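Local coordinates for protein angiotensin-converting enzyme (Anopheles gambiae, PDB 6S1Z) that probably cleaves dipeptides from the carboxyl ends of peptide substrates, as a zinc-dependent metallopeptidase of the angiotensin-converting enzyme family, at residues 355-360 with 387-392; 383-388 with 495-500; 454-459 with 480-485. One frame throughout, in Å; residues are numbered along the deposited sequence.

Contact 1 of 3, residues 355-360 with 387-392; sequences VHHELG and VGDVLS. With ZN (zinc ion), chain D; KS8 (fosinoprilat), chain C.
His357 sits between the active-site zinc and the carboxylate of Asp389. Its NE2 coordinates the zinc ion at 2.0 Å, while the ring's other nitrogen, ND1, lies 3.8 Å from Asp389 OD2 but makes its hydrogen bond to a residue adjoining the two segments. CG is anti to the backbone N (chi1 172°), and this torsion swings the ring to the metal and the inhibitor. A cyclohexyl carbon of fosinoprilat covers one face of this imidazole. From the next position, Glu358 turns its back on helix 381-396; its OE1 comes within 2.6 Å of the phosphinate oxygen O03 of fosinoprilat.

His357, Glu358 and His361 match the HExxH signature of zinc peptidases. As in the gluzincins, the third protein ligand, Glu385, comes from the following helix, one turn before Gly388.

A pair of glycines lets the two helices come this close. Gly360 CA approaches Gly388 N to 3.5 Å, and on the preceding turn His356 O is only 3.0 Å from Gly388 CA. With no side chain at either position, the backbones meet directly: the axes pass 6.8 Å apart, running in roughly opposed directions (139°). Beyond this seam, Val387 lays CG1 against Gly360 O at 3.7 Å. Toward the other end, Ser392 places OG beside the CB of His356, 3.5 Å away, while making a weak bond back to Gly388 O. The His356 ring does not reach the zinc; its ND1 is hydrogen-bonded to Phe352 O.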
loop_
_atom_site.group_PDB
_atom_site.type_symbol
_atom_site.label_atom_id
_atom_site.label_comp_id
_atom_site.label_asym_id
_atom_site.label_seq_id
_atom_site.Cartn_x
_atom_site.Cartn_y
_atom_site.Cartn_z
ATOM N N VAL A 355 10.463 -3.982 2.201
ATOM C CA VAL A 355 11.130 -4.831 1.218
ATOM C C VAL A 355 10.222 -5.986 0.817
ATOM O O VAL A 355 9.993 -6.239 -0.371
ATOM C CB VAL A 355 12.472 -5.339 1.776
ATOM C CG1 VAL A 355 13.152 -6.260 0.777
ATOM C CG2 VAL A 355 13.380 -4.170 2.135
ATOM N N HIS A 356 9.679 -6.698 1.809
ATOM C CA HIS A 356 8.851 -7.865 1.519
ATOM C C HIS A 356 7.644 -7.489 0.672
ATOM O O HIS A 356 7.254 -8.237 -0.232
ATOM C CB HIS A 356 8.405 -8.526 2.821
ATOM C CG HIS A 356 9.540 -8.979 3.685
ATOM N ND1 HIS A 356 10.365 -8.098 4.351
ATOM C CD2 HIS A 356 9.990 -10.219 3.988
ATOM C CE1 HIS A 356 11.272 -8.776 5.030
ATOM N NE2 HIS A 356 11.067 -10.066 4.827
ATOM N N HIS A 357 7.035 -6.335 0.950
ATOM C CA HIS A 357 5.912 -5.888 0.135
ATOM C C HIS A 357 6.329 -5.703 -1.319
ATOM O O HIS A 357 5.605 -6.106 -2.237
ATOM C CB HIS A 357 5.339 -4.587 0.689
ATOM C CG HIS A 357 4.303 -3.971 -0.195
ATOM N ND1 HIS A 357 3.008 -4.436 -0.261
ATOM C CD2 HIS A 357 4.378 -2.939 -1.068
ATOM C CE1 HIS A 357 2.326 -3.709 -1.128
ATOM N NE2 HIS A 357 3.134 -2.794 -1.631
ATOM N N GLU A 358 7.492 -5.090 -1.547
ATOM C CA GLU A 358 7.977 -4.912 -2.911
ATOM C C GLU A 358 8.358 -6.248 -3.536
ATOM O O GLU A 358 8.072 -6.492 -4.714
ATOM C CB GLU A 358 9.170 -3.956 -2.919
ATOM C CG GLU A 358 8.877 -2.586 -2.323
ATOM C CD GLU A 358 7.828 -1.819 -3.102
ATOM O OE1 GLU A 358 7.475 -2.253 -4.219
ATOM O OE2 GLU A 358 7.356 -0.778 -2.598
ATOM N N LEU A 359 9.004 -7.126 -2.765
ATOM C CA LEU A 359 9.376 -8.436 -3.286
ATOM C C LEU A 359 8.144 -9.253 -3.655
ATOM O O LEU A 359 8.155 -9.997 -4.643
ATOM C CB LEU A 359 10.230 -9.183 -2.262
ATOM C CG LEU A 359 11.586 -8.552 -1.943
ATOM C CD1 LEU A 359 12.244 -9.280 -0.788
ATOM C CD2 LEU A 359 12.497 -8.557 -3.161
ATOM N N GLY A 360 7.071 -9.134 -2.869
ATOM C CA GLY A 360 5.828 -9.794 -3.227
ATOM C C GLY A 360 5.310 -9.365 -4.585
ATOM O O GLY A 360 4.686 -10.158 -5.295
ATOM N N VAL A 387 0.602 -10.265 -1.441
ATOM C CA VAL A 387 1.636 -11.301 -1.473
ATOM C C VAL A 387 2.758 -10.968 -0.498
ATOM O O VAL A 387 3.070 -11.742 0.414
ATOM C CB VAL A 387 2.178 -11.479 -2.902
ATOM C CG1 VAL A 387 3.241 -12.569 -2.933
ATOM C CG2 VAL A 387 1.049 -11.800 -3.869
ATOM N N GLY A 388 3.379 -9.802 -0.677
ATOM C CA GLY A 388 4.518 -9.451 0.154
ATOM C C GLY A 388 4.174 -9.390 1.630
ATOM O O GLY A 388 4.935 -9.869 2.474
ATOM N N ASP A 389 3.021 -8.803 1.963
ATOM C CA ASP A 389 2.648 -8.656 3.365
ATOM C C ASP A 389 2.364 -10.001 4.021
ATOM O O ASP A 389 2.518 -10.136 5.241
ATOM C CB ASP A 389 1.433 -7.735 3.494
ATOM C CG ASP A 389 1.760 -6.290 3.167
ATOM O OD1 ASP A 389 2.918 -5.876 3.387
ATOM O OD2 ASP A 389 0.859 -5.566 2.693
ATOM N N VAL A 390 1.951 -11.004 3.242
ATOM C CA VAL A 390 1.706 -12.326 3.815
ATOM C C VAL A 390 2.974 -12.864 4.464
ATOM O O VAL A 390 2.931 -13.455 5.550
ATOM C CB VAL A 390 1.171 -13.290 2.740
ATOM C CG1 VAL A 390 1.144 -14.713 3.275
ATOM C CG2 VAL A 390 -0.220 -12.868 2.292
ATOM N N LEU A 391 4.123 -12.673 3.811
ATOM C CA LEU A 391 5.386 -13.075 4.421
ATOM C C LEU A 391 5.705 -12.205 5.628
ATOM O O LEU A 391 6.231 -12.695 6.634
ATOM C CB LEU A 391 6.519 -12.997 3.398
ATOM C CG LEU A 391 6.361 -13.822 2.118
ATOM C CD1 LEU A 391 7.672 -13.853 1.339
ATOM C CD2 LEU A 391 5.887 -15.230 2.431
ATOM N N SER A 392 5.394 -10.908 5.547
ATOM C CA SER A 392 5.617 -10.018 6.680
ATOM C C SER A 392 4.910 -10.524 7.930
ATOM O O SER A 392 5.426 -10.364 9.042
ATOM C CB SER A 392 5.145 -8.607 6.330
ATOM O OG SER A 392 5.837 -8.112 5.196
HETATM ZN ZN ZN D . 2.058 -2.803 -3.289
HETATM C C04 KS8 C . 4.057 1.186 -4.759
HETATM C C05 KS8 C . 2.955 0.953 -5.882
HETATM C C06 KS8 C . 2.984 2.086 -6.989
HETATM C C07 KS8 C . 3.657 1.620 -8.287
HETATM C C08 KS8 C . 3.682 2.770 -9.398
HETATM C C09 KS8 C . 2.584 2.957 -10.228
HETATM C C10 KS8 C . 2.607 3.956 -11.191
HETATM C C11 KS8 C . 3.743 4.782 -11.326
HETATM C C12 KS8 C . 4.827 4.598 -10.504
HETATM C C13 KS8 C . 4.809 3.590 -9.532
HETATM C C14 KS8 C . 4.510 0.575 -1.871
HETATM C C15 KS8 C . 3.275 1.278 -1.206
HETATM C C18 KS8 C . 3.999 0.799 1.186
HETATM C C19 KS8 C . 3.131 0.388 2.428
HETATM C C20 KS8 C . 1.764 1.101 2.160
HETATM C C21 KS8 C . 1.973 1.980 1.115
HETATM C C22 KS8 C . 2.380 3.355 1.607
HETATM C C25 KS8 C . 2.946 -1.072 2.541
HETATM C C26 KS8 C . 4.319 -1.776 2.694
HETATM C C27 KS8 C . 4.934 -1.654 4.091
HETATM C C28 KS8 C . 3.981 -2.191 5.139
HETATM C C29 KS8 C . 2.667 -1.400 5.089
HETATM C C30 KS8 C . 2.015 -1.445 3.699
HETATM N N17 KS8 C . 3.144 1.323 0.293
HETATM O O01 KS8 C . 2.666 -0.713 -3.380
HETATM O O03 KS8 C . 5.041 -1.290 -3.873
HETATM O O16 KS8 C . 2.444 1.781 -1.894
HETATM O O23 KS8 C . 3.505 3.530 2.182
HETATM O O24 KS8 C . 1.635 4.287 1.451
HETATM P P02 KS8 C . 4.033 -0.162 -3.483
#

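Contact 2 of 3, residues 383-388 with 495-500; sequences FHEAVG and LRYFVS. With ZN (zinc ion), chain D; KS8 (fosinoprilat), chain C.
Glu385 is wedged against helix 495-514, its aliphatic part lying along Arg496 and its carboxylate turned to the zinc. CG packs on Arg496 CB at 3.5 Å, and OE1 rests near Arg496 CD. The guanidinium group continues past: NH1 is 4.5 Å from Glu385 OE1, too long for a salt bridge, although the opposite charge may still be felt. Arg496 follows this path because its CG stands between the backbone N and the carbonyl carbon (chi1 57°), which keeps the start of the chain against the glutamate.

OE2 of Glu385 binds the zinc ion at 2.0 Å, completing with His357 and His361 the protein ligands of a gluzincin-type site. The same oxygen lies over one face of the Tyr497 ring, 3.2 Å from Tyr497 CZ. The phenol reaches on toward the metal-bound oxygen of fosinoprilat, but its hydroxyl is modelled too close to the inhibitor for its exact place to be trusted.

One turn further along helix 495-514 from Arg496, Ser500 sits at the closest approach of the helices, which cross at 53° with axes 7.7 Å apart. Its CB meets Glu385 CB at 3.9 Å. Ser500 OG nestles against Ala386 CA at 3.1 Å, a place it reaches with chi1 at 162°, opposite the backbone N. That hydroxyl finds its hydrogen-bond partner one turn further on, in Gln504.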
loop_
_atom_site.group_PDB
_atom_site.type_symbol
_atom_site.label_atom_id
_atom_site.label_comp_id
_atom_site.label_asym_id
_atom_site.label_seq_id
_atom_site.Cartn_x
_atom_site.Cartn_y
_atom_site.Cartn_z
ATOM N N PHE A 383 -4.704 -8.970 -4.501
ATOM C CA PHE A 383 -3.724 -10.051 -4.479
ATOM C C PHE A 383 -2.306 -9.503 -4.565
ATOM O O PHE A 383 -1.433 -9.873 -3.772
ATOM C CB PHE A 383 -3.986 -11.022 -5.633
ATOM C CG PHE A 383 -5.200 -11.887 -5.443
ATOM C CD1 PHE A 383 -6.465 -11.401 -5.722
ATOM C CD2 PHE A 383 -5.074 -13.192 -4.996
ATOM C CE1 PHE A 383 -7.583 -12.196 -5.553
ATOM C CE2 PHE A 383 -6.189 -13.992 -4.827
ATOM C CZ PHE A 383 -7.444 -13.492 -5.105
ATOM N N HIS A 384 -2.066 -8.606 -5.524
ATOM C CA HIS A 384 -0.724 -8.086 -5.760
ATOM C C HIS A 384 -0.117 -7.526 -4.480
ATOM O O HIS A 384 0.969 -7.938 -4.055
ATOM C CB HIS A 384 -0.776 -7.011 -6.848
ATOM C CG HIS A 384 0.155 -7.263 -7.993
ATOM N ND1 HIS A 384 1.425 -7.770 -7.824
ATOM C CD2 HIS A 384 -0.003 -7.081 -9.326
ATOM C CE1 HIS A 384 2.012 -7.884 -9.001
ATOM N NE2 HIS A 384 1.166 -7.474 -9.930
ATOM N N GLU A 385 -0.814 -6.579 -3.848
ATOM C CA GLU A 385 -0.289 -5.961 -2.637
ATOM C C GLU A 385 -0.163 -6.972 -1.507
ATOM O O GLU A 385 0.718 -6.841 -0.648
ATOM C CB GLU A 385 -1.192 -4.809 -2.190
ATOM C CG GLU A 385 -1.731 -3.919 -3.304
ATOM C CD GLU A 385 -0.642 -3.240 -4.111
ATOM O OE1 GLU A 385 -0.559 -3.496 -5.331
ATOM O OE2 GLU A 385 0.131 -2.451 -3.527
ATOM N N ALA A 386 -1.028 -7.988 -1.492
ATOM C CA ALA A 386 -1.101 -8.890 -0.349
ATOM C C ALA A 386 0.110 -9.811 -0.284
ATOM O O ALA A 386 0.606 -10.108 0.809
ATOM C CB ALA A 386 -2.389 -9.711 -0.416
ATOM N N VAL A 387 0.602 -10.265 -1.441
ATOM C CA VAL A 387 1.636 -11.301 -1.473
ATOM C C VAL A 387 2.758 -10.968 -0.498
ATOM O O VAL A 387 3.070 -11.742 0.414
ATOM C CB VAL A 387 2.178 -11.479 -2.902
ATOM C CG1 VAL A 387 3.241 -12.569 -2.933
ATOM C CG2 VAL A 387 1.049 -11.800 -3.869
ATOM N N GLY A 388 3.379 -9.802 -0.677
ATOM C CA GLY A 388 4.518 -9.451 0.154
ATOM C C GLY A 388 4.174 -9.390 1.630
ATOM O O GLY A 388 4.935 -9.869 2.474
ATOM N N LEU A 495 -7.588 1.004 -2.736
ATOM C CA LEU A 495 -8.405 -0.082 -2.206
ATOM C C LEU A 495 -7.648 -1.401 -2.237
ATOM O O LEU A 495 -7.888 -2.278 -1.399
ATOM C CB LEU A 495 -9.704 -0.205 -3.001
ATOM C CG LEU A 495 -10.717 -1.211 -2.453
ATOM C CD1 LEU A 495 -11.319 -0.698 -1.154
ATOM C CD2 LEU A 495 -11.801 -1.494 -3.478
ATOM N N ARG A 496 -6.737 -1.559 -3.200
ATOM C CA ARG A 496 -5.871 -2.731 -3.231
ATOM C C ARG A 496 -5.213 -2.964 -1.878
ATOM O O ARG A 496 -5.161 -4.099 -1.391
ATOM C CB ARG A 496 -4.813 -2.555 -4.319
ATOM C CG ARG A 496 -3.971 -1.297 -4.163
ATOM C CD ARG A 496 -3.158 -1.018 -5.410
ATOM N NE ARG A 496 -4.012 -0.791 -6.572
ATOM C CZ ARG A 496 -3.564 -0.446 -7.775
ATOM N NH1 ARG A 496 -2.265 -0.280 -7.979
ATOM N NH2 ARG A 496 -4.417 -0.265 -8.774
ATOM N N TYR A 497 -4.709 -1.898 -1.254
ATOM C CA TYR A 497 -4.073 -2.041 0.052
ATOM C C TYR A 497 -5.071 -2.477 1.113
ATOM O O TYR A 497 -4.709 -3.219 2.033
ATOM C CB TYR A 497 -3.412 -0.726 0.460
ATOM C CG TYR A 497 -2.288 -0.313 -0.457
ATOM C CD1 TYR A 497 -2.540 0.439 -1.595
ATOM C CD2 TYR A 497 -0.977 -0.680 -0.189
ATOM C CE1 TYR A 497 -1.519 0.815 -2.439
ATOM C CE2 TYR A 497 0.052 -0.309 -1.028
ATOM C CZ TYR A 497 -0.225 0.438 -2.153
ATOM O OH TYR A 497 0.795 0.815 -2.994
ATOM N N PHE A 498 -6.323 -2.029 1.009
ATOM C CA PHE A 498 -7.345 -2.469 1.950
ATOM C C PHE A 498 -7.671 -3.941 1.740
ATOM O O PHE A 498 -7.570 -4.753 2.668
ATOM C CB PHE A 498 -8.604 -1.613 1.803
ATOM C CG PHE A 498 -9.760 -2.102 2.622
ATOM C CD1 PHE A 498 -9.894 -1.728 3.949
ATOM C CD2 PHE A 498 -10.711 -2.944 2.070
ATOM C CE1 PHE A 498 -10.956 -2.183 4.707
ATOM C CE2 PHE A 498 -11.772 -3.402 2.823
ATOM C CZ PHE A 498 -11.897 -3.020 4.143
ATOM N N VAL A 499 -8.070 -4.304 0.517
ATOM C CA VAL A 499 -8.377 -5.699 0.212
ATOM C C VAL A 499 -7.225 -6.598 0.641
ATOM O O VAL A 499 -7.435 -7.708 1.142
ATOM C CB VAL A 499 -8.689 -5.860 -1.288
ATOM C CG1 VAL A 499 -8.939 -7.320 -1.628
ATOM C CG2 VAL A 499 -9.888 -5.010 -1.677
ATOM N N SER A 500 -5.990 -6.127 0.456
ATOM C CA SER A 500 -4.821 -6.894 0.869
ATOM C C SER A 500 -4.898 -7.257 2.347
ATOM O O SER A 500 -4.825 -8.433 2.718
ATOM C CB SER A 500 -3.550 -6.095 0.574
ATOM O OG SER A 500 -2.447 -6.598 1.305
HETATM ZN ZN ZN D . 2.058 -2.803 -3.289
HETATM C C04 KS8 C . 4.057 1.186 -4.759
HETATM C C05 KS8 C . 2.955 0.953 -5.882
HETATM C C06 KS8 C . 2.984 2.086 -6.989
HETATM C C07 KS8 C . 3.657 1.620 -8.287
HETATM C C08 KS8 C . 3.682 2.770 -9.398
HETATM C C09 KS8 C . 2.584 2.957 -10.228
HETATM C C10 KS8 C . 2.607 3.956 -11.191
HETATM C C11 KS8 C . 3.743 4.782 -11.326
HETATM C C12 KS8 C . 4.827 4.598 -10.504
HETATM C C13 KS8 C . 4.809 3.590 -9.532
HETATM C C14 KS8 C . 4.510 0.575 -1.871
HETATM C C15 KS8 C . 3.275 1.278 -1.206
HETATM C C18 KS8 C . 3.999 0.799 1.186
HETATM C C19 KS8 C . 3.131 0.388 2.428
HETATM C C20 KS8 C . 1.764 1.101 2.160
HETATM C C21 KS8 C . 1.973 1.980 1.115
HETATM C C22 KS8 C . 2.380 3.355 1.607
HETATM C C25 KS8 C . 2.946 -1.072 2.541
HETATM C C26 KS8 C . 4.319 -1.776 2.694
HETATM C C27 KS8 C . 4.934 -1.654 4.091
HETATM C C28 KS8 C . 3.981 -2.191 5.139
HETATM C C29 KS8 C . 2.667 -1.400 5.089
HETATM C C30 KS8 C . 2.015 -1.445 3.699
HETATM N N17 KS8 C . 3.144 1.323 0.293
HETATM O O01 KS8 C . 2.666 -0.713 -3.380
HETATM O O03 KS8 C . 5.041 -1.290 -3.873
HETATM O O16 KS8 C . 2.444 1.781 -1.894
HETATM O O23 KS8 C . 3.505 3.530 2.182
HETATM O O24 KS8 C . 1.635 4.287 1.451
HETATM P P02 KS8 C . 4.033 -0.162 -3.483
#

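Contact 3 of 3, residues 454-459 with 480-485; sequences EYNCKF and FDPPAK. With KS8 (fosinoprilat), chain C.
Tyr455 and Phe480 meet obliquely, with ring planes 40° apart and centroids separated by 5.5 Å, so the pair is neither a parallel stack nor a T-shaped one. The closest touch comes from the root of the tyrosine, where CB lies 3.6 Å from Phe480 CE1. The tyrosine hydroxyl is taken up by Gln172. Phe480 is in turn covered by the chain that follows it: Pro482 CD and Pro483 CD both lie over one face of its ring, offset toward the rim.

A polar link stands next to this aromatic pair. Asn456 has CG anti to its backbone N (chi1 -157°), which carries the amide across to the 480-485 chain, where OD1 accepts a hydrogen bond from Asp481 N at 3.2 Å. The N-H points almost straight at the oxygen (162°), yet the donor stands well above the carbonyl plane. The amide and the Asp481 carboxylate are turned nearly perpendicular to each other, and their oxygens OD1 and OD2 do not bond. Both groups have outside partners: Asn456 ND2 donates to Thr476 O, Asp481 OD2 accepts from Trp460 NE1, and Asp481 OD1 forms a salt bridge with Arg475.

On the following turn of helix 455-467, Phe459 presents a face to Pro482, whose CG lies 4.1 Å from Phe459 CG, toward the rim of the ring. The two side chains run past each other in opposite directions.

Held in this way, the chain makes a short 3-10 turn at 482-484 and ends at Lys485, the N-cap of helix 486-490. Lys485 NZ bonds O24 of the fosinoprilat carboxylate at a very short 2.5 Å. With Gln255 and Tyr494 also bonding the inhibitor, this matches the carboxylate-binding pocket that in angiotensin-converting enzymes probably receives the C-terminus of a peptide substrate.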
loop_
_atom_site.group_PDB
_atom_site.type_symbol
_atom_site.label_atom_id
_atom_site.label_comp_id
_atom_site.label_asym_id
_atom_site.label_seq_id
_atom_site.Cartn_x
_atom_site.Cartn_y
_atom_site.Cartn_z
ATOM N N GLU A 454 -15.810 21.961 -1.938
ATOM C CA GLU A 454 -15.724 21.264 -0.660
ATOM C C GLU A 454 -14.803 20.056 -0.772
ATOM O O GLU A 454 -15.084 18.982 -0.233
ATOM C CB GLU A 454 -17.111 20.845 -0.172
ATOM C CG GLU A 454 -17.938 20.080 -1.201
ATOM C CD GLU A 454 -19.287 19.647 -0.664
ATOM O OE1 GLU A 454 -19.631 18.454 -0.811
ATOM O OE2 GLU A 454 -20.004 20.495 -0.092
ATOM N N TYR A 455 -13.678 20.219 -1.475
ATOM C CA TYR A 455 -12.743 19.111 -1.648
ATOM C C TYR A 455 -12.026 18.776 -0.344
ATOM O O TYR A 455 -11.810 17.598 -0.035
ATOM C CB TYR A 455 -11.710 19.448 -2.731
ATOM C CG TYR A 455 -12.056 19.050 -4.160
ATOM C CD1 TYR A 455 -12.984 18.051 -4.441
ATOM C CD2 TYR A 455 -11.427 19.670 -5.232
ATOM C CE1 TYR A 455 -13.281 17.696 -5.746
ATOM C CE2 TYR A 455 -11.717 19.321 -6.538
ATOM C CZ TYR A 455 -12.644 18.334 -6.790
ATOM O OH TYR A 455 -12.936 17.986 -8.089
ATOM N N ASN A 456 -11.645 19.793 0.432
ATOM C CA ASN A 456 -10.741 19.568 1.556
ATOM C C ASN A 456 -11.487 19.108 2.805
ATOM O O ASN A 456 -11.126 18.091 3.408
ATOM C CB ASN A 456 -9.945 20.842 1.853
ATOM C CG ASN A 456 -8.650 20.560 2.592
ATOM O OD1 ASN A 456 -8.018 19.523 2.387
ATOM N ND2 ASN A 456 -8.249 21.484 3.458
ATOM N N CYS A 457 -12.522 19.843 3.215
ATOM C CA CYS A 457 -13.181 19.537 4.479
ATOM C C CYS A 457 -14.058 18.293 4.411
ATOM O O CYS A 457 -14.458 17.788 5.465
ATOM C CB CYS A 457 -14.013 20.732 4.949
ATOM S SG CYS A 457 -13.033 22.180 5.439
ATOM N N LYS A 458 -14.370 17.790 3.216
ATOM C CA LYS A 458 -15.022 16.490 3.122
ATOM C C LYS A 458 -14.012 15.357 3.233
ATOM O O LYS A 458 -14.361 14.261 3.688
ATOM C CB LYS A 458 -15.804 16.378 1.812
ATOM C CG LYS A 458 -17.187 17.024 1.850
ATOM C CD LYS A 458 -18.149 16.244 2.740
ATOM C CE LYS A 458 -19.517 16.904 2.808
ATOM N NZ LYS A 458 -20.439 16.184 3.734
ATOM N N PHE A 459 -12.763 15.602 2.832
ATOM C CA PHE A 459 -11.703 14.620 3.025
ATOM C C PHE A 459 -11.424 14.410 4.508
ATOM O O PHE A 459 -11.507 13.287 5.019
ATOM C CB PHE A 459 -10.438 15.077 2.294
ATOM C CG PHE A 459 -9.226 14.241 2.589
ATOM C CD1 PHE A 459 -9.001 13.059 1.904
ATOM C CD2 PHE A 459 -8.305 14.643 3.542
ATOM C CE1 PHE A 459 -7.884 12.288 2.169
ATOM C CE2 PHE A 459 -7.186 13.877 3.812
ATOM C CZ PHE A 459 -6.976 12.699 3.126
ATOM N N PHE A 480 -5.615 22.141 0.057
ATOM C CA PHE A 480 -6.058 20.935 -0.649
ATOM C C PHE A 480 -5.047 19.845 -0.294
ATOM O O PHE A 480 -4.004 19.713 -0.939
ATOM C CB PHE A 480 -6.155 21.169 -2.150
ATOM C CG PHE A 480 -6.660 19.982 -2.919
ATOM C CD1 PHE A 480 -7.884 19.409 -2.616
ATOM C CD2 PHE A 480 -5.918 19.451 -3.957
ATOM C CE1 PHE A 480 -8.348 18.318 -3.326
ATOM C CE2 PHE A 480 -6.379 18.363 -4.670
ATOM C CZ PHE A 480 -7.597 17.796 -4.354
ATOM N N ASP A 481 -5.368 19.070 0.736
ATOM C CA ASP A 481 -4.421 18.158 1.362
ATOM C C ASP A 481 -4.372 16.747 0.776
ATOM O O ASP A 481 -3.378 16.043 0.998
ATOM C CB ASP A 481 -4.740 18.076 2.860
ATOM C CG ASP A 481 -4.628 19.421 3.553
ATOM O OD1 ASP A 481 -3.846 20.270 3.072
ATOM O OD2 ASP A 481 -5.317 19.628 4.574
ATOM N N PRO A 482 -5.384 16.279 0.044
ATOM C CA PRO A 482 -5.343 14.894 -0.463
ATOM C C PRO A 482 -4.060 14.590 -1.217
ATOM O O PRO A 482 -3.463 13.522 -1.016
ATOM C CB PRO A 482 -6.569 14.819 -1.386
ATOM C CG PRO A 482 -7.514 15.786 -0.803
ATOM C CD PRO A 482 -6.684 16.912 -0.249
ATOM N N PRO A 483 -3.596 15.485 -2.098
ATOM C CA PRO A 483 -2.376 15.179 -2.868
ATOM C C PRO A 483 -1.145 14.939 -2.007
ATOM O O PRO A 483 -0.140 14.437 -2.528
ATOM C CB PRO A 483 -2.193 16.417 -3.757
ATOM C CG PRO A 483 -3.521 17.073 -3.793
ATOM C CD PRO A 483 -4.141 16.804 -2.458
ATOM N N ALA A 484 -1.184 15.280 -0.717
ATOM C CA ALA A 484 -0.043 15.044 0.161
ATOM C C ALA A 484 0.276 13.566 0.321
ATOM O O ALA A 484 1.303 13.233 0.924
ATOM C CB ALA A 484 -0.304 15.666 1.533
ATOM N N LYS A 485 -0.577 12.679 -0.183
ATOM C CA LYS A 485 -0.309 11.249 -0.209
ATOM C C LYS A 485 0.218 10.868 -1.586
ATOM O O LYS A 485 -0.283 11.349 -2.608
ATOM C CB LYS A 485 -1.577 10.455 0.111
ATOM C CG LYS A 485 -1.412 8.944 0.065
ATOM C CD LYS A 485 -0.453 8.449 1.132
ATOM C CE LYS A 485 -0.322 6.936 1.088
ATOM N NZ LYS A 485 0.605 6.430 2.130
HETATM C C04 KS8 C . 4.057 1.186 -4.759
HETATM C C05 KS8 C . 2.955 0.953 -5.882
HETATM C C06 KS8 C . 2.984 2.086 -6.989
HETATM C C07 KS8 C . 3.657 1.620 -8.287
HETATM C C08 KS8 C . 3.682 2.770 -9.398
HETATM C C09 KS8 C . 2.584 2.957 -10.228
HETATM C C10 KS8 C . 2.607 3.956 -11.191
HETATM C C11 KS8 C . 3.743 4.782 -11.326
HETATM C C12 KS8 C . 4.827 4.598 -10.504
HETATM C C13 KS8 C . 4.809 3.590 -9.532
HETATM C C14 KS8 C . 4.510 0.575 -1.871
HETATM C C15 KS8 C . 3.275 1.278 -1.206
HETATM C C18 KS8 C . 3.999 0.799 1.186
HETATM C C19 KS8 C . 3.131 0.388 2.428
HETATM C C20 KS8 C . 1.764 1.101 2.160
HETATM C C21 KS8 C . 1.973 1.980 1.115
HETATM C C22 KS8 C . 2.380 3.355 1.607
HETATM C C25 KS8 C . 2.946 -1.072 2.541
HETATM C C26 KS8 C . 4.319 -1.776 2.694
HETATM C C27 KS8 C . 4.934 -1.654 4.091
HETATM C C28 KS8 C . 3.981 -2.191 5.139
HETATM C C29 KS8 C . 2.667 -1.400 5.089
HETATM C C30 KS8 C . 2.015 -1.445 3.699
HETATM N N17 KS8 C . 3.144 1.323 0.293
HETATM O O01 KS8 C . 2.666 -0.713 -3.380
HETATM O O03 KS8 C . 5.041 -1.290 -3.873
HETATM O O16 KS8 C . 2.444 1.781 -1.894
HETATM O O23 KS8 C . 3.505 3.530 2.182
HETATM O O24 KS8 C . 1.635 4.287 1.451
HETATM P P02 KS8 C . 4.033 -0.162 -3.483
#

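In the fold
Contacts 1 and 2 lie side by side in the buried heart of this largely helical enzyme, their centres about 10 Å apart. They share helix 381-396, which packs on helix 349-368 through one side and on helix 495-514 through another; the first two supply the protein's zinc ligands, and 495-514 borders the site. Contact 3 lies further out, its centre about 30 Å from that of contact 1 and 24 Å from that of contact 2. Along the chain it follows contact 1 and is nested within the loop that contact 2 closes. All three reach fosinoprilat: the first two around the metal, the third at its carboxylate, so they span the site from catalytic metal to carboxylate pocket.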